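ESSB (Geobacillus thermodenitrificans, PDB 4ANO) is an integral membrane component of the type VII secretion system, represented here by its cytoplasmic fragment, and probably takes part in protein export. Local coordinates at residues 48-54 / 124-128; 73-79 / 115-121; 84-89 / 197-202. All blocks are in the same frame, centred on the assembly; numbering follows the deposited sequence. Where two conformers were deposited one is given.

In the fold
The three contacts are spread through the fold. Interactions 1 and 2 have centres about 13 Å apart and share the three-stranded sheet, in which strands 115-117 and 123-125 are neighbours. Interaction 3 is all helical; its centre lies about 17 Å from that of interaction 2 and 27 Å from that of interaction 1. In sequence the segments run 48-54, 73-79, 84-89, 115-121, 124-128 and 197-202. Interaction 2 thus falls within the span of interaction 1, while interaction 3 crosses both. Interaction 1 joins the two sheets, interaction 2 adds strand 74-75 and seats helix 76-80, and interaction 3 pairs two helices. Interaction 2 touches both others, consistent with the kinase-like fold expected of the family.

Interaction 1 (48-54 / 124-128); sequences VDPCIVR and FFLHV
Arg-54 pushes its guanidinium into a hollow lined by the carbonyls of Phe-125 and Leu-126. This joins strand 53-58 of the four-stranded sheet to the end of the outermost strand 123-125 of the three-stranded one and the loop after it, and probably links the two lobes of a kinase-like fold. Arg-54 NE donates to Leu-126 O at 2.9 Å, tilted 20° from the guanidinium plane. Arg-54 NH2 lies 2.7 Å from Phe-125 O, but that bond is bent and weak. Val-48 CB covers one face of the group and Ile-52 CG2 the opposite face. Asp-49 OD2 grips NH1 and NH2 end-on at the edge, in a salt bridge. Its other oxygen, OD1, accepts from Ile-52 N in an Asx motif.

The broadest bump is the Phe-124 ring, which leans obliquely against the loop, with CD2 3.7 Å from Asp-49 OD1 and CE2 4.1 Å from Cys-51 SG. Phe-73 meets the same ring. Ile-52 fills the notch beside it: with CG1 anti to its carbonyl carbon (chi1 -72°), CD1 sits 3.6 Å from both Phe-124 CB and Phe-125 O. At the far end two valines meet tip to tip, with Val-48 CG1 4.0 Å from Val-128 CG2.

Interaction 2 (73-79 / 115-121); sequences FLTFAAI and LMFNRAL
Leu-74 and Phe-117 form an antiparallel hydrogen-bonded pair that joins strands 74-75 and 115-117 of the three-stranded sheet. Leu-74 N donates to Phe-117 O at 2.9 Å, nearly straight at 166°. Phe-117 N returns a bond to Leu-74 O at 2.8 Å, more bent at 141°. Both donors lie in the plane of the carbonyl they meet.

Aromatic contacts carry much of the packing. Ile-79 lays CG1 over the face of the Phe-117 ring, 4.0 Å from its centroid, as a CH-pi contact. Leu-74 O stands at the edge of the same ring, in its plane. Phe-76 runs beside Phe-117 in the same direction, with Phe-76 CD2 4.0 Å from Phe-117 CE1. Phe-73 turns one ring face over the backbone between Phe-117 and Asn-118, and its CE1 comes 3.4 Å from Asn-118 CB.

Aliphatic groups extend this core. Ile-79 and Leu-121 lie alongside each other, pointing opposite ways, and Ile-79 CD1 touches Leu-121 CD2 at 3.6 Å. Leu-121 closes a type I turn that starts at Asn-118, whose ND2 is held by Glu-122.

Polar groups finish the strand-to-helix junction. Thr-75 is the N-cap of helix 76-80; OG1 sits between the backbone N and the carbonyl carbon (chi1 61°), where it accepts from Ala-78 N. A water accepts from Phe-76 N at 3.0 Å and donates to Leu-115 O, so it bridges the segments where the chain turns from strand to helix. Direct backbone bonds therefore set the register, apolar side chains seat the helix on the sheet, and the cap and the water take up the amides of Ala-78 and Phe-76.

Interaction 3 (84-89 / 197-202); sequences LLSRIR and WVDEEE
Ile-88 sets CD1 squarely over the five-membered ring of Trp-197, 3.5 Å from its centroid and only 5° off its normal. This CH-pi contact lies between two nearly antiparallel helices, 84-98 and 187-207. The axes of the two short segments approach to 9.5 Å at 160°. The packing is tight here. Ile-88 CG2 meets Val-198 CB at 3.6 Å. Leu-85 CD1 presses on Val-198 CG2 at 3.5 Å, closer than usual for two carbons. Leu-84 forms the looser flank of this apolar patch; it lies across Trp-197, with CD1 4.2 Å from CZ2. With an alanine at Trp-197, Ile-88 CD1 would probably lose the ring face it rests on, and a gap would open beside Leu-84.

The margins are looser and more polar. Arg-89 reaches crosswise to Glu-202, and NH2 forms a salt bridge to OE1 at 2.9 Å. The oxygen lies in the guanidinium plane, while the nitrogen comes from above the carboxylate plane. Glu-202 OE2 pairs with Arg-206 of its own helix. A bend after CG (chi2 63°) folds the Glu-201 carboxylate back against Leu-84. A water accepts from Leu-85 N and donates to Glu-201 OE2. The apolar middle thus probably supplies most of the adhesion between the helices, while the salt bridge and the water add polar links on the solvent side.

Interaction 1 (48-54 / 124-128)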
loop_
_atom_site.group_PDB
_atom_site.type_symbol
_atom_site.label_atom_id
_atom_site.label_comp_id
_atom_site.label_asym_id
_atom_site.label_seq_id
_atom_site.Cartn_x
_atom_site.Cartn_y
_atom_site.Cartn_z
ATOM N N VAL A 48 -7.065 12.677 6.267
ATOM C CA VAL A 48 -5.919 11.956 5.722
ATOM C C VAL A 48 -5.488 12.602 4.424
ATOM O O VAL A 48 -4.337 12.964 4.260
ATOM C CB VAL A 48 -6.188 10.463 5.555
ATOM C CG1 VAL A 48 -4.967 9.737 4.907
ATOM C CG2 VAL A 48 -6.614 9.919 6.952
ATOM N N ASP A 49 -6.417 12.755 3.508
ATOM C CA ASP A 49 -5.967 13.242 2.179
ATOM C C ASP A 49 -7.210 13.914 1.635
ATOM O O ASP A 49 -8.274 13.488 1.876
ATOM C CB ASP A 49 -5.424 12.092 1.315
ATOM C CG ASP A 49 -6.533 11.145 0.825
ATOM O OD1 ASP A 49 -7.264 11.528 -0.104
ATOM O OD2 ASP A 49 -6.620 9.974 1.327
ATOM N N PRO A 50 -7.053 15.002 0.908
ATOM C CA PRO A 50 -8.318 15.625 0.465
ATOM C C PRO A 50 -9.135 14.820 -0.591
ATOM O O PRO A 50 -10.371 15.043 -0.708
ATOM C CB PRO A 50 -7.837 16.935 -0.104
ATOM C CG PRO A 50 -6.411 16.610 -0.710
ATOM C CD PRO A 50 -5.868 15.415 0.161
ATOM N N CYS A 51 -8.495 13.890 -1.308
ATOM C CA CYS A 51 -9.252 13.130 -2.353
ATOM C C CYS A 51 -10.259 12.093 -1.908
ATOM O O CYS A 51 -11.349 11.959 -2.474
ATOM C CB CYS A 51 -8.237 12.457 -3.286
ATOM S SG CYS A 51 -7.285 13.776 -4.171
ATOM N N ILE A 52 -9.969 11.423 -0.788
ATOM C CA ILE A 52 -10.728 10.211 -0.465
ATOM C C ILE A 52 -11.488 10.546 0.771
ATOM O O ILE A 52 -10.897 11.063 1.729
ATOM C CB ILE A 52 -9.746 9.005 -0.195
ATOM C CG1 ILE A 52 -9.119 8.569 -1.516
ATOM C CG2 ILE A 52 -10.532 7.836 0.390
ATOM C CD1 ILE A 52 -8.127 7.478 -1.290
ATOM N N VAL A 53 -12.788 10.364 0.725
ATOM C CA VAL A 53 -13.690 10.686 1.860
ATOM C C VAL A 53 -13.755 9.395 2.739
ATOM O O VAL A 53 -13.750 8.272 2.188
ATOM C CB VAL A 53 -15.080 11.151 1.337
ATOM C CG1 VAL A 53 -16.222 11.085 2.454
ATOM C CG2 VAL A 53 -15.042 12.602 0.722
ATOM N N ARG A 54 -13.745 9.567 4.077
ATOM C CA ARG A 54 -13.873 8.479 5.055
ATOM C C ARG A 54 -14.920 8.874 6.036
ATOM O O ARG A 54 -14.819 9.949 6.620
ATOM C CB ARG A 54 -12.562 8.197 5.821
ATOM C CG ARG A 54 -11.433 7.788 4.904
ATOM C CD ARG A 54 -10.092 7.374 5.612
ATOM N NE ARG A 54 -9.009 7.129 4.604
ATOM C CZ ARG A 54 -8.523 7.968 3.704
ATOM N NH1 ARG A 54 -8.925 9.263 3.520
ATOM N NH2 ARG A 54 -7.609 7.510 2.892
ATOM N N PHE A 124 -2.659 6.424 -3.240
ATOM C CA PHE A 124 -3.420 6.768 -2.074
ATOM C C PHE A 124 -3.835 5.537 -1.329
ATOM O O PHE A 124 -4.236 4.549 -1.892
ATOM C CB PHE A 124 -4.681 7.540 -2.419
ATOM C CG PHE A 124 -4.409 8.890 -2.990
ATOM C CD1 PHE A 124 -3.818 9.020 -4.302
ATOM C CD2 PHE A 124 -4.637 10.038 -2.238
ATOM C CE1 PHE A 124 -3.509 10.328 -4.825
ATOM C CE2 PHE A 124 -4.323 11.308 -2.747
ATOM C CZ PHE A 124 -3.753 11.444 -4.023
ATOM N N PHE A 125 -3.845 5.622 0.009
ATOM C CA PHE A 125 -4.312 4.520 0.825
ATOM C C PHE A 125 -5.760 4.609 1.109
ATOM O O PHE A 125 -6.298 5.728 1.325
ATOM C CB PHE A 125 -3.556 4.496 2.193
ATOM C CG PHE A 125 -2.139 4.244 2.047
ATOM C CD1 PHE A 125 -1.693 2.950 1.837
ATOM C CD2 PHE A 125 -1.231 5.267 2.055
ATOM C CE1 PHE A 125 -0.371 2.674 1.685
ATOM C CE2 PHE A 125 0.105 5.026 1.844
ATOM C CZ PHE A 125 0.544 3.724 1.628
ATOM N N LEU A 126 -6.427 3.477 1.169
ATOM C CA LEU A 126 -7.755 3.389 1.537
ATOM C C LEU A 126 -7.918 3.429 3.047
ATOM O O LEU A 126 -8.408 4.425 3.597
ATOM C CB LEU A 126 -8.406 2.111 0.982
ATOM C CG LEU A 126 -8.510 2.198 -0.558
ATOM C CD1 LEU A 126 -8.682 0.879 -1.199
ATOM C CD2 LEU A 126 -9.691 3.136 -0.918
ATOM N N HIS A 127 -7.513 2.382 3.707
ATOM C CA HIS A 127 -7.574 2.322 5.179
ATOM C C HIS A 127 -6.252 2.841 5.799
ATOM O O HIS A 127 -5.185 2.528 5.299
ATOM C CB HIS A 127 -7.752 0.908 5.662
ATOM C CG HIS A 127 -7.662 0.793 7.160
ATOM N ND1 HIS A 127 -8.635 1.265 8.007
ATOM C CD2 HIS A 127 -6.631 0.430 7.937
ATOM C CE1 HIS A 127 -8.234 1.143 9.258
ATOM N NE2 HIS A 127 -7.032 0.586 9.251
ATOM N N VAL A 128 -6.367 3.619 6.895
ATOM C CA VAL A 128 -5.148 4.099 7.612
ATOM C C VAL A 128 -5.403 3.868 9.085
ATOM O O VAL A 128 -6.551 3.931 9.544
ATOM C CB VAL A 128 -5.025 5.590 7.330
ATOM C CG1 VAL A 128 -3.889 6.134 8.069
ATOM C CG2 VAL A 128 -4.725 5.845 5.768
#

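Interaction 2 (73-79 / 115-121)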
loop_
_atom_site.group_PDB
_atom_site.type_symbol
_atom_site.label_atom_id
_atom_site.label_comp_id
_atom_site.label_asym_id
_atom_site.label_seq_id
_atom_site.Cartn_x
_atom_site.Cartn_y
_atom_site.Cartn_z
ATOM N N PHE A 73 -10.483 7.242 -9.768
ATOM C CA PHE A 73 -9.239 6.606 -9.311
ATOM C C PHE A 73 -9.143 5.183 -9.878
ATOM O O PHE A 73 -10.198 4.571 -10.140
ATOM C CB PHE A 73 -9.201 6.554 -7.810
ATOM C CG PHE A 73 -8.507 7.716 -7.163
ATOM C CD1 PHE A 73 -8.315 8.926 -7.796
ATOM C CD2 PHE A 73 -8.055 7.591 -5.859
ATOM C CE1 PHE A 73 -7.657 9.991 -7.173
ATOM C CE2 PHE A 73 -7.411 8.634 -5.225
ATOM C CZ PHE A 73 -7.191 9.867 -5.879
ATOM N N LEU A 74 -7.887 4.751 -10.145
ATOM C CA LEU A 74 -7.501 3.427 -10.697
ATOM C C LEU A 74 -7.037 2.463 -9.582
ATOM O O LEU A 74 -6.338 2.858 -8.630
ATOM C CB LEU A 74 -6.317 3.544 -11.706
ATOM C CG LEU A 74 -6.225 4.166 -13.118
ATOM C CD1 LEU A 74 -7.520 4.179 -13.858
ATOM C CD2 LEU A 74 -5.533 5.575 -13.080
ATOM N N THR A 75 -7.404 1.200 -9.726
ATOM C CA THR A 75 -6.999 0.169 -8.801
ATOM C C THR A 75 -5.605 -0.242 -9.070
ATOM O O THR A 75 -5.012 0.068 -10.119
ATOM C CB THR A 75 -7.906 -1.079 -9.039
ATOM O OG1 THR A 75 -7.694 -1.527 -10.390
ATOM C CG2 THR A 75 -9.383 -0.659 -8.958
ATOM N N PHE A 76 -5.069 -0.976 -8.083
ATOM C CA PHE A 76 -3.745 -1.522 -8.194
ATOM C C PHE A 76 -3.690 -2.442 -9.446
ATOM O O PHE A 76 -2.769 -2.359 -10.259
ATOM C CB PHE A 76 -3.460 -2.343 -6.933
ATOM C CG PHE A 76 -2.039 -2.835 -6.868
ATOM C CD1 PHE A 76 -1.665 -4.055 -7.458
ATOM C CD2 PHE A 76 -1.036 -2.064 -6.225
ATOM C CE1 PHE A 76 -0.379 -4.494 -7.357
ATOM C CE2 PHE A 76 0.270 -2.549 -6.079
ATOM C CZ PHE A 76 0.576 -3.771 -6.666
ATOM N N ALA A 77 -4.665 -3.311 -9.612
ATOM C CA ALA A 77 -4.601 -4.186 -10.804
ATOM C C ALA A 77 -4.619 -3.421 -12.145
ATOM O O ALA A 77 -3.908 -3.815 -13.108
ATOM C CB ALA A 77 -5.613 -5.313 -10.726
ATOM N N ALA A 78 -5.299 -2.257 -12.223
ATOM C CA ALA A 78 -5.228 -1.439 -13.416
ATOM C C ALA A 78 -3.822 -0.906 -13.709
ATOM O O ALA A 78 -3.407 -0.833 -14.877
ATOM C CB ALA A 78 -6.248 -0.268 -13.348
ATOM N N ILE A 79 -3.107 -0.458 -12.676
ATOM C CA ILE A 79 -1.750 -0.000 -12.904
ATOM C C ILE A 79 -0.840 -1.135 -13.319
ATOM O O ILE A 79 0.081 -0.940 -14.108
ATOM C CB ILE A 79 -1.213 0.816 -11.687
ATOM C CG1 ILE A 79 -2.274 1.847 -11.309
ATOM C CG2 ILE A 79 0.124 1.386 -12.023
ATOM C CD1 ILE A 79 -2.543 2.892 -12.487
ATOM N N LEU A 115 -4.586 0.086 -1.850
ATOM C CA LEU A 115 -4.087 1.217 -2.604
ATOM C C LEU A 115 -4.938 1.556 -3.824
ATOM O O LEU A 115 -5.336 0.667 -4.548
ATOM C CB LEU A 115 -2.721 0.891 -3.126
ATOM C CG LEU A 115 -1.550 0.832 -2.147
ATOM C CD1 LEU A 115 -0.304 0.232 -2.811
ATOM C CD2 LEU A 115 -1.228 2.263 -1.611
HETATM N N MSE A 116 -5.140 2.845 -4.079
HETATM C CA MSE A 116 -5.673 3.280 -5.395
HETATM C C MSE A 116 -4.823 4.423 -5.921
HETATM O O MSE A 116 -4.001 4.980 -5.169
HETATM C CB MSE A 116 -7.141 3.664 -5.301
HETATM C CG MSE A 116 -8.030 2.571 -4.751
HETATM SE SE MSE A 116 -9.872 3.008 -5.180
HETATM C CE MSE A 116 -9.713 2.927 -7.127
ATOM N N PHE A 117 -4.988 4.789 -7.206
ATOM C CA PHE A 117 -4.047 5.713 -7.870
ATOM C C PHE A 117 -4.764 6.791 -8.606
ATOM O O PHE A 117 -5.802 6.513 -9.116
ATOM C CB PHE A 117 -3.176 4.947 -8.913
ATOM C CG PHE A 117 -2.294 3.903 -8.215
ATOM C CD1 PHE A 117 -2.787 2.659 -7.871
ATOM C CD2 PHE A 117 -0.960 4.217 -7.942
ATOM C CE1 PHE A 117 -1.963 1.721 -7.167
ATOM C CE2 PHE A 117 -0.129 3.305 -7.255
ATOM C CZ PHE A 117 -0.619 2.045 -6.891
ATOM N N ASN A 118 -4.192 7.980 -8.652
ATOM C CA ASN A 118 -4.869 9.103 -9.353
ATOM C C ASN A 118 -4.400 9.112 -10.757
ATOM O O ASN A 118 -3.660 8.235 -11.133
ATOM C CB ASN A 118 -4.616 10.436 -8.635
ATOM C CG ASN A 118 -3.160 10.883 -8.643
ATOM O OD1 ASN A 118 -2.269 10.345 -9.336
ATOM N ND2 ASN A 118 -2.913 11.935 -7.850
ATOM N N ARG A 119 -4.827 10.131 -11.515
ATOM C CA ARG A 119 -4.490 10.298 -12.936
ATOM C C ARG A 119 -2.967 10.426 -13.187
ATOM O O ARG A 119 -2.505 10.063 -14.267
ATOM C CB ARG A 119 -5.254 11.523 -13.507
ATOM C CG ARG A 119 -6.780 11.324 -13.633
ATOM C CD ARG A 119 -7.512 12.471 -14.368
ATOM N NE ARG A 119 -7.817 13.644 -13.546
ATOM C CZ ARG A 119 -9.027 13.921 -13.025
ATOM N NH1 ARG A 119 -10.060 13.100 -13.249
ATOM N NH2 ARG A 119 -9.225 15.029 -12.299
ATOM N N ALA A 120 -2.214 10.924 -12.194
ATOM C CA ALA A 120 -0.719 11.068 -12.255
ATOM C C ALA A 120 0.047 9.909 -11.629
ATOM O O ALA A 120 1.224 10.053 -11.307
ATOM C CB ALA A 120 -0.271 12.367 -11.603
ATOM N N LEU A 121 -0.654 8.790 -11.427
ATOM C CA LEU A 121 -0.107 7.540 -10.803
ATOM C C LEU A 121 0.483 7.710 -9.413
ATOM O O LEU A 121 1.392 6.961 -8.985
ATOM C CB LEU A 121 0.911 6.864 -11.730
ATOM C CG LEU A 121 0.363 6.358 -13.053
ATOM C CD1 LEU A 121 1.072 5.095 -13.499
ATOM C CD2 LEU A 121 -1.153 6.200 -13.060
HETATM O O HOH W 1 -6.681 -1.358 -5.558
#

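Interaction 3 (84-89 / 197-202)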
loop_
_atom_site.group_PDB
_atom_site.type_symbol
_atom_site.label_atom_id
_atom_site.label_comp_id
_atom_site.label_asym_id
_atom_site.label_seq_id
_atom_site.Cartn_x
_atom_site.Cartn_y
_atom_site.Cartn_z
ATOM N N LEU A 84 6.011 -1.478 -17.885
ATOM C CA LEU A 84 6.965 -1.671 -16.781
ATOM C C LEU A 84 7.473 -0.322 -16.278
ATOM O O LEU A 84 7.484 -0.070 -15.073
ATOM C CB LEU A 84 8.138 -2.587 -17.153
ATOM C CG LEU A 84 9.132 -2.857 -16.021
ATOM C CD1 LEU A 84 8.405 -3.437 -14.770
ATOM C CD2 LEU A 84 10.160 -3.830 -16.501
ATOM N N LEU A 85 7.846 0.581 -17.201
ATOM C CA LEU A 85 8.393 1.890 -16.835
ATOM C C LEU A 85 7.441 2.697 -15.939
ATOM O O LEU A 85 7.759 3.258 -14.845
ATOM C CB LEU A 85 8.746 2.723 -18.098
ATOM C CG LEU A 85 9.249 4.159 -17.829
ATOM C CD1 LEU A 85 10.461 4.299 -16.905
ATOM C CD2 LEU A 85 9.515 4.896 -19.173
ATOM N N SER A 86 6.189 2.662 -16.360
ATOM C CA SER A 86 5.151 3.270 -15.583
ATOM C C SER A 86 4.911 2.666 -14.173
ATOM O O SER A 86 4.613 3.364 -13.184
ATOM C CB SER A 86 3.886 2.931 -16.325
ATOM O OG SER A 86 2.827 3.397 -15.555
ATOM N N ARG A 87 4.878 1.346 -14.142
ATOM C CA ARG A 87 4.795 0.694 -12.811
ATOM C C ARG A 87 5.963 1.020 -11.882
ATOM O O ARG A 87 5.776 1.149 -10.655
ATOM C CB ARG A 87 4.630 -0.812 -13.015
ATOM C CG ARG A 87 3.199 -1.223 -13.409
ATOM C CD ARG A 87 3.159 -2.322 -14.504
ATOM N NE ARG A 87 4.003 -3.515 -14.285
ATOM C CZ ARG A 87 4.392 -4.331 -15.272
ATOM N NH1 ARG A 87 4.041 -4.089 -16.526
ATOM N NH2 ARG A 87 5.153 -5.410 -15.010
ATOM N N ILE A 88 7.187 1.114 -12.414
ATOM C CA ILE A 88 8.353 1.430 -11.523
ATOM C C ILE A 88 8.241 2.865 -11.043
ATOM O O ILE A 88 8.602 3.161 -9.887
ATOM C CB ILE A 88 9.729 1.312 -12.253
ATOM C CG1 ILE A 88 9.979 -0.141 -12.600
ATOM C CG2 ILE A 88 10.932 1.899 -11.332
ATOM C CD1 ILE A 88 11.107 -0.236 -13.701
ATOM N N ARG A 89 7.676 3.762 -11.872
ATOM C CA ARG A 89 7.568 5.169 -11.436
ATOM C C ARG A 89 6.555 5.227 -10.322
ATOM O O ARG A 89 6.751 5.985 -9.354
ATOM C CB ARG A 89 7.180 6.105 -12.600
ATOM C CG ARG A 89 8.449 6.611 -13.386
ATOM C CD ARG A 89 8.064 7.392 -14.675
ATOM N NE ARG A 89 9.229 7.712 -15.540
ATOM C CZ ARG A 89 9.157 7.986 -16.860
ATOM N NH1 ARG A 89 7.984 7.976 -17.500
ATOM N NH2 ARG A 89 10.266 8.262 -17.562
ATOM N N TRP A 197 16.943 1.088 -11.359
ATOM C CA TRP A 197 16.031 0.323 -12.242
ATOM C C TRP A 197 15.235 1.199 -13.205
ATOM O O TRP A 197 15.120 0.848 -14.380
ATOM C CB TRP A 197 15.077 -0.510 -11.422
ATOM C CG TRP A 197 14.311 -1.556 -12.239
ATOM C CD1 TRP A 197 14.502 -1.950 -13.550
ATOM C CD2 TRP A 197 13.314 -2.399 -11.716
ATOM N NE1 TRP A 197 13.612 -2.946 -13.878
ATOM C CE2 TRP A 197 12.869 -3.234 -12.760
ATOM C CE3 TRP A 197 12.702 -2.495 -10.467
ATOM C CZ2 TRP A 197 11.870 -4.172 -12.575
ATOM C CZ3 TRP A 197 11.716 -3.408 -10.290
ATOM C CH2 TRP A 197 11.308 -4.245 -11.314
ATOM N N VAL A 198 14.727 2.353 -12.756
ATOM C CA VAL A 198 13.798 3.143 -13.628
ATOM C C VAL A 198 14.699 3.722 -14.742
ATOM O O VAL A 198 14.279 3.761 -15.914
ATOM C CB VAL A 198 13.040 4.311 -12.900
ATOM C CG1 VAL A 198 13.969 5.426 -12.514
ATOM C CG2 VAL A 198 11.863 4.880 -13.771
ATOM N N ASP A 199 15.928 4.126 -14.376
ATOM C CA ASP A 199 16.905 4.638 -15.376
ATOM C C ASP A 199 17.168 3.590 -16.459
ATOM O O ASP A 199 17.128 3.885 -17.654
ATOM C CB ASP A 199 18.272 5.061 -14.744
ATOM C CG ASP A 199 18.197 6.387 -13.958
ATOM O OD1 ASP A 199 17.181 7.106 -14.087
ATOM O OD2 ASP A 199 19.158 6.698 -13.179
ATOM N N GLU A 200 17.405 2.343 -16.047
ATOM C CA GLU A 200 17.670 1.260 -16.975
ATOM C C GLU A 200 16.499 1.050 -17.902
ATOM O O GLU A 200 16.635 0.916 -19.160
ATOM C CB GLU A 200 17.990 -0.023 -16.200
ATOM C CG GLU A 200 19.368 0.014 -15.570
ATOM C CD GLU A 200 19.663 -1.213 -14.733
ATOM O OE1 GLU A 200 18.750 -2.061 -14.519
ATOM O OE2 GLU A 200 20.830 -1.326 -14.290
ATOM N N GLU A 201 15.318 1.045 -17.285
ATOM C CA GLU A 201 14.133 0.763 -18.042
ATOM C C GLU A 201 13.761 1.929 -18.956
ATOM O O GLU A 201 13.315 1.717 -20.080
ATOM C CB GLU A 201 12.939 0.485 -17.098
ATOM C CG GLU A 201 11.743 0.066 -17.908
ATOM C CD GLU A 201 11.938 -1.275 -18.709
ATOM O OE1 GLU A 201 12.849 -2.090 -18.399
ATOM O OE2 GLU A 201 11.100 -1.574 -19.618
ATOM N N GLU A 202 13.999 3.157 -18.518
ATOM C CA GLU A 202 13.735 4.333 -19.386
ATOM C C GLU A 202 14.669 4.321 -20.636
ATOM O O GLU A 202 14.206 4.607 -21.731
ATOM C CB GLU A 202 13.965 5.649 -18.623
ATOM C CG GLU A 202 13.847 6.884 -19.490
ATOM C CD GLU A 202 13.829 8.211 -18.754
ATOM O OE1 GLU A 202 13.127 8.324 -17.709
ATOM O OE2 GLU A 202 14.451 9.148 -19.255
HETATM O O HOH W 2 8.492 -0.377 -19.958
#